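Local coordinates for hypothetical protein (PDB 2O2X) that removes the C-7 phosphate from D-glycero-beta-D-manno-heptose 1,7-bisphosphate, a magnesium-dependent step in the biosynthesis of ADP-heptose, at residues Asp47-Asp51 with Gly87-Trp91; Ile65-Asn69 with Gly109-Asp113; Gln81-Arg86 with Ala119-Val125. All coordinates share one frame; numbering follows the deposited sequence. Where two conformers were deposited one is given.

Contact 1. Residues Asp47-Asp51 with Gly87-Trp91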
loop_
_atom_site.group_PDB
_atom_site.type_symbol
_atom_site.label_atom_id
_atom_site.label_comp_id
_atom_site.label_asym_id
_atom_site.label_seq_id
_atom_site.Cartn_x
_atom_site.Cartn_y
_atom_site.Cartn_z
ATOM N N ASP A 47 7.458 -14.585 -6.083
ATOM C CA ASP A 47 8.184 -14.039 -7.217
ATOM C C ASP A 47 7.237 -13.556 -8.314
ATOM O O ASP A 47 7.490 -12.530 -8.930
ATOM C CB ASP A 47 9.135 -15.088 -7.826
ATOM C CG ASP A 47 10.349 -15.383 -6.955
ATOM O OD1 ASP A 47 10.719 -14.541 -6.121
ATOM O OD2 ASP A 47 10.941 -16.475 -7.132
ATOM N N TYR A 48 6.164 -14.306 -8.546
ATOM C CA TYR A 48 5.295 -14.080 -9.693
ATOM C C TYR A 48 3.835 -14.059 -9.254
ATOM O O TYR A 48 3.173 -15.073 -9.287
ATOM C CB TYR A 48 5.500 -15.167 -10.757
ATOM C CG TYR A 48 6.928 -15.405 -11.161
ATOM C CD1 TYR A 48 7.595 -14.510 -11.971
ATOM C CD2 TYR A 48 7.608 -16.519 -10.726
ATOM C CE1 TYR A 48 8.913 -14.722 -12.336
ATOM C CE2 TYR A 48 8.911 -16.741 -11.087
ATOM C CZ TYR A 48 9.563 -15.843 -11.884
ATOM O OH TYR A 48 10.885 -16.068 -12.254
ATOM N N PRO A 49 3.350 -12.913 -8.741
ATOM C CA PRO A 49 2.001 -12.855 -8.199
ATOM C C PRO A 49 0.928 -12.781 -9.279
ATOM O O PRO A 49 0.199 -11.798 -9.355
ATOM C CB PRO A 49 2.029 -11.588 -7.343
ATOM C CG PRO A 49 3.019 -10.727 -8.006
ATOM C CD PRO A 49 4.071 -11.639 -8.526
ATOM N N SER A 50 0.841 -13.828 -10.098
ATOM C CA SER A 50 -0.105 -13.879 -11.238
ATOM C C SER A 50 -1.238 -14.898 -11.067
ATOM O O SER A 50 -2.183 -14.895 -11.867
ATOM C CB SER A 50 0.655 -14.235 -12.506
ATOM O OG SER A 50 1.221 -15.541 -12.387
ATOM N N ASP A 51 -1.159 -15.778 -10.063
ATOM C CA ASP A 51 -2.126 -16.878 -9.932
ATOM C C ASP A 51 -2.961 -16.635 -8.691
ATOM O O ASP A 51 -2.469 -16.743 -7.577
ATOM C CB ASP A 51 -1.397 -18.228 -9.872
ATOM C CG ASP A 51 -2.354 -19.417 -9.955
ATOM O OD1 ASP A 51 -3.543 -19.235 -9.657
ATOM O OD2 ASP A 51 -1.911 -20.527 -10.357
ATOM N N GLY A 87 7.054 -9.069 -18.427
ATOM C CA GLY A 87 6.362 -10.078 -19.261
ATOM C C GLY A 87 5.936 -11.328 -18.512
ATOM O O GLY A 87 5.426 -12.309 -19.102
ATOM N N TYR A 88 6.099 -11.311 -17.202
ATOM C CA TYR A 88 5.722 -12.447 -16.398
ATOM C C TYR A 88 4.210 -12.606 -16.310
ATOM O O TYR A 88 3.709 -13.694 -16.026
ATOM C CB TYR A 88 6.294 -12.305 -14.984
ATOM C CG TYR A 88 7.797 -12.174 -14.886
ATOM C CD1 TYR A 88 8.644 -12.714 -15.838
ATOM C CD2 TYR A 88 8.360 -11.531 -13.802
ATOM C CE1 TYR A 88 10.022 -12.567 -15.755
ATOM C CE2 TYR A 88 9.731 -11.417 -13.677
ATOM C CZ TYR A 88 10.553 -11.931 -14.650
ATOM O OH TYR A 88 11.939 -11.791 -14.529
ATOM N N PHE A 89 3.506 -11.492 -16.457
ATOM C CA PHE A 89 2.030 -11.444 -16.460
ATOM C C PHE A 89 1.598 -10.041 -16.911
ATOM O O PHE A 89 2.421 -9.180 -17.193
ATOM C CB PHE A 89 1.413 -11.878 -15.126
ATOM C CG PHE A 89 1.873 -11.060 -13.935
ATOM C CD1 PHE A 89 3.010 -11.418 -13.252
ATOM C CD2 PHE A 89 1.123 -9.999 -13.464
ATOM C CE1 PHE A 89 3.440 -10.675 -12.157
ATOM C CE2 PHE A 89 1.530 -9.259 -12.362
ATOM C CZ PHE A 89 2.707 -9.602 -11.711
ATOM N N GLY A 90 0.284 -9.842 -17.007
ATOM C CA GLY A 90 -0.297 -8.575 -17.417
ATOM C C GLY A 90 -1.317 -8.033 -16.445
ATOM O O GLY A 90 -1.543 -8.580 -15.354
ATOM N N TRP A 91 -1.950 -6.942 -16.838
ATOM C CA TRP A 91 -2.945 -6.295 -16.006
ATOM C C TRP A 91 -4.153 -7.162 -15.746
ATOM O O TRP A 91 -4.793 -6.997 -14.726
ATOM C CB TRP A 91 -3.361 -4.938 -16.550
ATOM C CG TRP A 91 -2.320 -3.874 -16.332
ATOM C CD1 TRP A 91 -1.680 -3.169 -17.286
ATOM C CD2 TRP A 91 -1.833 -3.374 -15.067
ATOM N NE1 TRP A 91 -0.802 -2.272 -16.719
ATOM C CE2 TRP A 91 -0.884 -2.370 -15.353
ATOM C CE3 TRP A 91 -2.114 -3.685 -13.726
ATOM C CZ2 TRP A 91 -0.213 -1.653 -14.352
ATOM C CZ3 TRP A 91 -1.431 -2.985 -12.724
ATOM C CH2 TRP A 91 -0.487 -1.984 -13.051
#
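Tyr48 and Tyr88 meet as a T-shaped pair: the edge of the Tyr48 ring is driven into the face of Tyr88, with the planes at 89° and the centroids 4.9 Å apart. Tyr48 CE1 stands over the centre of the Tyr88 ring, and the closest approach is 3.6 Å from Tyr48 CE1 to Tyr88 CD2. No hydrogen bond joins the two segments; beyond the tyrosines the side chains meet by apolar contacts, with the Pro49 carbonyl oxygen over a face of Phe89, toward the rim of its ring. Ser50 CB reaches Phe89 CB at 3.6 Å, near the base of the ring, while farther out Pro49 CD lies 3.8 Å from Phe89 CE1. With CG between its own backbone N and carbonyl carbon (chi1 58°), the Phe89 ring is turned in toward Gln81 and Ile84 as well, and joins this surface patch to helix 82-85.

The backbone sets these groups in place. Pro49 is the centre of an inverse gamma turn, closed by Ser50 N to Tyr48 O at 2.8 Å, which brings Tyr48 and Ser50 to successive aromatic partners. On the other segment, Gly87 ends helix 82-85 in a Schellman motif and Gly90 takes the N-cap position of helix 91-107. Asp47 and Tyr48 probably bind substrate, as in relatives, so this contact of two loops lies at the substrate site of the HAD-like phosphatase.

Contact 2. Residues Ile65-Asn69 with Gly109-Asp113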
loop_
_atom_site.group_PDB
_atom_site.type_symbol
_atom_site.label_atom_id
_atom_site.label_comp_id
_atom_site.label_asym_id
_atom_site.label_seq_id
_atom_site.Cartn_x
_atom_site.Cartn_y
_atom_site.Cartn_z
ATOM N N ILE A 65 -5.401 -3.323 9.420
ATOM C CA ILE A 65 -6.466 -2.932 8.520
ATOM C C ILE A 65 -7.775 -2.735 9.304
ATOM O O ILE A 65 -8.448 -1.733 9.127
ATOM C CB ILE A 65 -6.646 -3.954 7.370
ATOM C CG1 ILE A 65 -5.340 -4.141 6.584
ATOM C CG2 ILE A 65 -7.725 -3.491 6.402
ATOM C CD1 ILE A 65 -5.420 -5.179 5.519
ATOM N N ALA A 66 -8.098 -3.685 10.172
ATOM C CA ALA A 66 -9.308 -3.560 11.002
ATOM C C ALA A 66 -9.307 -2.276 11.830
ATOM O O ALA A 66 -10.313 -1.565 11.930
ATOM C CB ALA A 66 -9.425 -4.755 11.911
ATOM N N THR A 67 -8.171 -1.957 12.435
ATOM C CA THR A 67 -8.049 -0.754 13.252
ATOM C C THR A 67 -8.274 0.513 12.444
ATOM O O THR A 67 -8.990 1.401 12.869
ATOM C CB THR A 67 -6.676 -0.733 13.984
ATOM O OG1 THR A 67 -6.603 -1.856 14.876
ATOM C CG2 THR A 67 -6.481 0.496 14.765
ATOM N N ALA A 68 -7.652 0.598 11.274
ATOM C CA ALA A 68 -7.840 1.742 10.382
ATOM C C ALA A 68 -9.301 1.831 9.950
ATOM O O ALA A 68 -9.905 2.919 9.956
ATOM C CB ALA A 68 -6.932 1.621 9.163
ATOM N N ASN A 69 -9.865 0.705 9.546
ATOM C CA ASN A 69 -11.267 0.674 9.119
ATOM C C ASN A 69 -12.168 1.286 10.218
ATOM O O ASN A 69 -13.000 2.163 9.946
ATOM C CB ASN A 69 -11.787 -0.744 8.812
ATOM C CG ASN A 69 -11.165 -1.428 7.582
ATOM O OD1 ASN A 69 -11.258 -2.659 7.458
ATOM N ND2 ASN A 69 -10.560 -0.651 6.662
ATOM N N GLY A 109 -13.552 -9.631 7.272
ATOM C CA GLY A 109 -14.302 -8.484 7.712
ATOM C C GLY A 109 -13.565 -7.168 7.624
ATOM O O GLY A 109 -13.893 -6.217 8.347
ATOM N N VAL A 110 -12.567 -7.090 6.743
ATOM C CA VAL A 110 -11.784 -5.853 6.588
ATOM C C VAL A 110 -11.762 -5.449 5.113
ATOM O O VAL A 110 -12.128 -6.232 4.227
ATOM C CB VAL A 110 -10.344 -5.953 7.199
ATOM C CG1 VAL A 110 -10.413 -6.439 8.666
ATOM C CG2 VAL A 110 -9.441 -6.893 6.390
ATOM N N PHE A 111 -11.382 -4.205 4.874
ATOM C CA PHE A 111 -11.422 -3.670 3.524
ATOM C C PHE A 111 -10.363 -2.602 3.295
ATOM O O PHE A 111 -9.752 -2.079 4.231
ATOM C CB PHE A 111 -12.810 -3.093 3.221
ATOM C CG PHE A 111 -13.372 -2.320 4.328
ATOM C CD1 PHE A 111 -13.002 -1.011 4.540
ATOM C CD2 PHE A 111 -14.266 -2.907 5.221
ATOM C CE1 PHE A 111 -13.531 -0.274 5.607
ATOM C CE2 PHE A 111 -14.795 -2.178 6.272
ATOM C CZ PHE A 111 -14.429 -0.865 6.468
ATOM N N VAL A 112 -10.170 -2.294 2.018
ATOM C CA VAL A 112 -9.341 -1.165 1.627
ATOM C C VAL A 112 -10.202 -0.192 0.818
ATOM O O VAL A 112 -11.349 -0.498 0.449
ATOM C CB VAL A 112 -8.099 -1.590 0.841
ATOM C CG1 VAL A 112 -7.333 -2.720 1.566
ATOM C CG2 VAL A 112 -8.420 -2.002 -0.559
ATOM N N ASP A 113 -9.650 0.992 0.576
ATOM C CA ASP A 113 -10.387 2.114 -0.030
ATOM C C ASP A 113 -9.837 2.607 -1.363
ATOM O O ASP A 113 -10.518 3.301 -2.119
ATOM C CB ASP A 113 -10.453 3.222 0.989
ATOM C CG ASP A 113 -11.133 2.758 2.256
ATOM O OD1 ASP A 113 -12.369 2.469 2.156
ATOM O OD2 ASP A 113 -10.452 2.600 3.301
HETATM O O HOH W 1 -10.853 2.352 5.994
HETATM O O HOH W 2 -13.057 -3.708 9.217
#
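Beside helix 62-71, residues 110-112 of the loop run extended, Val110 lying closest to Ala66 with their CA atoms 5.6 Å apart. Asn69 carries the contact, because its carboxamide pairs with the backbone of Phe111 at both ends. Phe111 N donates to Asn69 OD1 at 3.0 Å, tilted from the carbonyl plane. In return Asn69 ND2 donates to Phe111 O at 2.9 Å along a nearly straight bond (168° at the hydrogen); that oxygen lies close to the amide plane, although the nitrogen sits above the plane of the Phe111 carbonyl. Two such bonds fix the rotation of the amide, much as a neighbouring strand would satisfy the same backbone groups.

The Phe111 side chain starts away from the helix, but CG lies between backbone N and carbonyl carbon (chi1 42°), which folds the ring back over the carboxamide. The planes stack only 14° apart, with Asn69 CG over one face of the ring, offset toward its rim, and 3.3 Å from Phe111 CE1. Water extends the polar network: one molecule bridges Asn69 OD1 and Gly109 O, another joins Asn69 ND2 to Asp113 OD2. Next to this polar centre, Val110 fits against the helix, its CB 3.7 Å from Ile65 CG2 and its CG1 3.8 Å from Ala66 CB.

Gly109 ends helix 91-107 in a Schellman motif, and the loop then leads into strand 114-118. Ile65 and Val110 both reach Leu105 of helix 91-107, Asn69 also touches Val75 of strand 75-80, and Arg25 makes a cation-pi contact with Phe111 and a salt bridge with Asp113.

Contact 3. Residues Gln81-Arg86 with Ala119-Val125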
loop_
_atom_site.group_PDB
_atom_site.type_symbol
_atom_site.label_atom_id
_atom_site.label_comp_id
_atom_site.label_asym_id
_atom_site.label_seq_id
_atom_site.Cartn_x
_atom_site.Cartn_y
_atom_site.Cartn_z
ATOM N N GLN A 81 4.302 -3.566 -9.393
ATOM C CA GLN A 81 4.048 -4.810 -10.096
ATOM C C GLN A 81 4.976 -4.932 -11.295
ATOM O O GLN A 81 4.533 -4.960 -12.467
ATOM C CB GLN A 81 2.564 -4.865 -10.489
ATOM C CG GLN A 81 1.615 -4.935 -9.286
ATOM C CD GLN A 81 1.599 -6.296 -8.634
ATOM O OE1 GLN A 81 1.549 -7.330 -9.320
ATOM N NE2 GLN A 81 1.623 -6.320 -7.302
ATOM N N SER A 82 6.274 -5.027 -11.023
ATOM C CA SER A 82 7.278 -5.048 -12.093
ATOM C C SER A 82 7.158 -6.255 -12.991
ATOM O O SER A 82 7.634 -6.212 -14.124
ATOM C CB SER A 82 8.686 -5.008 -11.510
ATOM O OG SER A 82 9.001 -6.233 -10.869
ATOM N N GLY A 83 6.514 -7.319 -12.527
ATOM C CA GLY A 83 6.357 -8.508 -13.351
ATOM C C GLY A 83 5.623 -8.197 -14.638
ATOM O O GLY A 83 5.789 -8.904 -15.626
ATOM N N ILE A 84 4.791 -7.147 -14.637
ATOM C CA ILE A 84 4.064 -6.741 -15.830
ATOM C C ILE A 84 5.024 -6.214 -16.892
ATOM O O ILE A 84 4.968 -6.664 -18.029
ATOM C CB ILE A 84 2.915 -5.737 -15.473
ATOM C CG1 ILE A 84 1.902 -6.455 -14.577
ATOM C CG2 ILE A 84 2.236 -5.221 -16.731
ATOM C CD1 ILE A 84 0.817 -5.591 -14.000
ATOM N N ALA A 85 5.926 -5.311 -16.533
ATOM C CA ALA A 85 6.930 -4.829 -17.478
ATOM C C ALA A 85 7.837 -5.942 -17.975
ATOM O O ALA A 85 8.362 -5.876 -19.105
ATOM C CB ALA A 85 7.764 -3.734 -16.869
ATOM N N ARG A 86 8.067 -6.918 -17.109
ATOM C CA ARG A 86 8.992 -8.024 -17.403
ATOM C C ARG A 86 8.352 -9.167 -18.176
ATOM O O ARG A 86 9.018 -10.131 -18.532
ATOM C CB ARG A 86 9.590 -8.511 -16.106
ATOM C CG ARG A 86 10.329 -7.394 -15.403
ATOM C CD ARG A 86 10.688 -7.711 -14.000
ATOM N NE ARG A 86 12.009 -8.293 -13.943
ATOM C CZ ARG A 86 12.805 -8.194 -12.885
ATOM N NH1 ARG A 86 12.403 -7.556 -11.779
ATOM N NH2 ARG A 86 14.002 -8.743 -12.938
ATOM N N ALA A 119 3.540 -0.655 -12.977
ATOM C CA ALA A 119 4.169 -1.774 -13.701
ATOM C C ALA A 119 5.592 -1.489 -14.158
ATOM O O ALA A 119 6.341 -2.428 -14.444
ATOM C CB ALA A 119 3.340 -2.140 -14.891
ATOM N N TYR A 120 5.947 -0.219 -14.297
ATOM C CA TYR A 120 7.189 0.156 -14.969
ATOM C C TYR A 120 8.428 -0.338 -14.234
ATOM O O TYR A 120 8.534 -0.219 -13.002
ATOM C CB TYR A 120 7.281 1.668 -15.077
ATOM C CG TYR A 120 6.171 2.326 -15.883
ATOM C CD1 TYR A 120 5.930 1.967 -17.205
ATOM C CD2 TYR A 120 5.386 3.337 -15.335
ATOM C CE1 TYR A 120 4.910 2.597 -17.960
ATOM C CE2 TYR A 120 4.375 3.971 -16.084
ATOM C CZ TYR A 120 4.155 3.597 -17.383
ATOM O OH TYR A 120 3.149 4.213 -18.105
ATOM N N HIS A 121 9.397 -0.877 -14.970
ATOM C CA HIS A 121 10.633 -1.337 -14.352
ATOM C C HIS A 121 11.770 -1.308 -15.352
ATOM O O HIS A 121 11.568 -1.655 -16.513
ATOM C CB HIS A 121 10.429 -2.757 -13.809
ATOM C CG HIS A 121 11.551 -3.274 -12.956
ATOM N ND1 HIS A 121 12.671 -3.898 -13.474
ATOM C CD2 HIS A 121 11.703 -3.289 -11.611
ATOM C CE1 HIS A 121 13.468 -4.256 -12.480
ATOM N NE2 HIS A 121 12.901 -3.907 -11.337
ATOM N N GLU A 122 12.963 -0.999 -14.857
ATOM C CA GLU A 122 14.191 -0.881 -15.697
ATOM C C GLU A 122 14.549 -2.148 -16.459
ATOM O O GLU A 122 15.128 -2.065 -17.559
ATOM C CB GLU A 122 15.378 -0.449 -14.838
ATOM C CG GLU A 122 15.797 -1.421 -13.767
ATOM C CD GLU A 122 16.842 -2.422 -14.214
ATOM O OE1 GLU A 122 17.486 -2.219 -15.278
ATOM O OE2 GLU A 122 17.035 -3.416 -13.472
ATOM N N ALA A 123 14.218 -3.307 -15.890
ATOM C CA ALA A 123 14.533 -4.593 -16.489
ATOM C C ALA A 123 13.413 -5.150 -17.331
ATOM O O ALA A 123 13.403 -6.320 -17.705
ATOM C CB ALA A 123 14.936 -5.596 -15.402
ATOM N N GLY A 124 12.448 -4.305 -17.677
ATOM C CA GLY A 124 11.357 -4.717 -18.471
ATOM C C GLY A 124 11.796 -4.946 -19.889
ATOM O O GLY A 124 12.949 -4.693 -20.275
ATOM N N VAL A 125 10.881 -5.436 -20.666
ATOM C CA VAL A 125 11.136 -5.507 -22.088
ATOM C C VAL A 125 9.986 -4.851 -22.808
ATOM O O VAL A 125 8.833 -5.181 -22.620
ATOM C CB VAL A 125 11.432 -6.928 -22.569
ATOM C CG1 VAL A 125 10.287 -7.885 -22.259
ATOM C CG2 VAL A 125 11.790 -6.907 -24.063
HETATM O O HOH W 3 13.195 -8.899 -16.701
#
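His121 and Arg86 stack face to face where the short helix 82-85 meets a type I beta turn, His121 to Gly124, in the loop following strand 114-118 of the HAD-like fold. The guanidinium lies over one face of the imidazole, planes 19° apart and centres 4.5 Å apart. Arg86 NH1 does most of the touching, 3.5 Å from His121 CE1 and offset toward the ring's rim. The arginine chain bends at its third torsion to lay its end flat there, and the Ala123 methyl lies over a guanidinium face too.

Extending from CB with CG opposite the backbone N (chi1 -171°), the imidazole also reaches Ser82, whose CB is 3.5 Å from His121 CD2. Its rotation is set from within the turn: Ala123 N donates to His121 ND1 at 2.9 Å, although the donor is tilted 27° out of the ring plane. A leucine in place of His121 would probably leave the Arg86 guanidinium without its flat partner and the Ala123 N-H without its acceptor.

Away from the stack, the segments pack by small groups. Ala119 CB rests 3.7 Å from Ile84 CB, and the Ala85 methyl faces the peptide after Ala119. Gly124, without a side chain, lets its CA come within 3.3 Å of Ala85 O. At the start of residues 81-86, Gln81, which like Ser82 probably binds substrate, turns its amide away to Thr79 and Asp39, the latter a probable magnesium ligand and proton donor. A water bridges Arg86 NE and Ala123 O, while the backbones are joined by Val125 N donating to Ala85 O at 3.0 Å.

Chemistry follows position in these three contacts. Contact 1 is a surface meeting of two loops, apolar and aromatic, with no hydrogen bond across it, whereas contacts 2 and 3 are partly buried and add hydrogen bonds and bridging waters. Contacts 1 and 3 are neighbours, their centres about 10 Å apart: helix 82-85 belongs to contact 3, the residues leaving it form contact 1, and Tyr88 N probably bonds to Gly83 O. Both hold residues that probably bind substrate. Contact 2 lies across the chain's centre from contact 3 and touches neither contact 1 nor contact 3. Helix 91-107 links the ends, beginning at contact 1 and finishing at contact 2. Flat groups recur differently: ring on ring, amide on ring, guanidinium on imidazole.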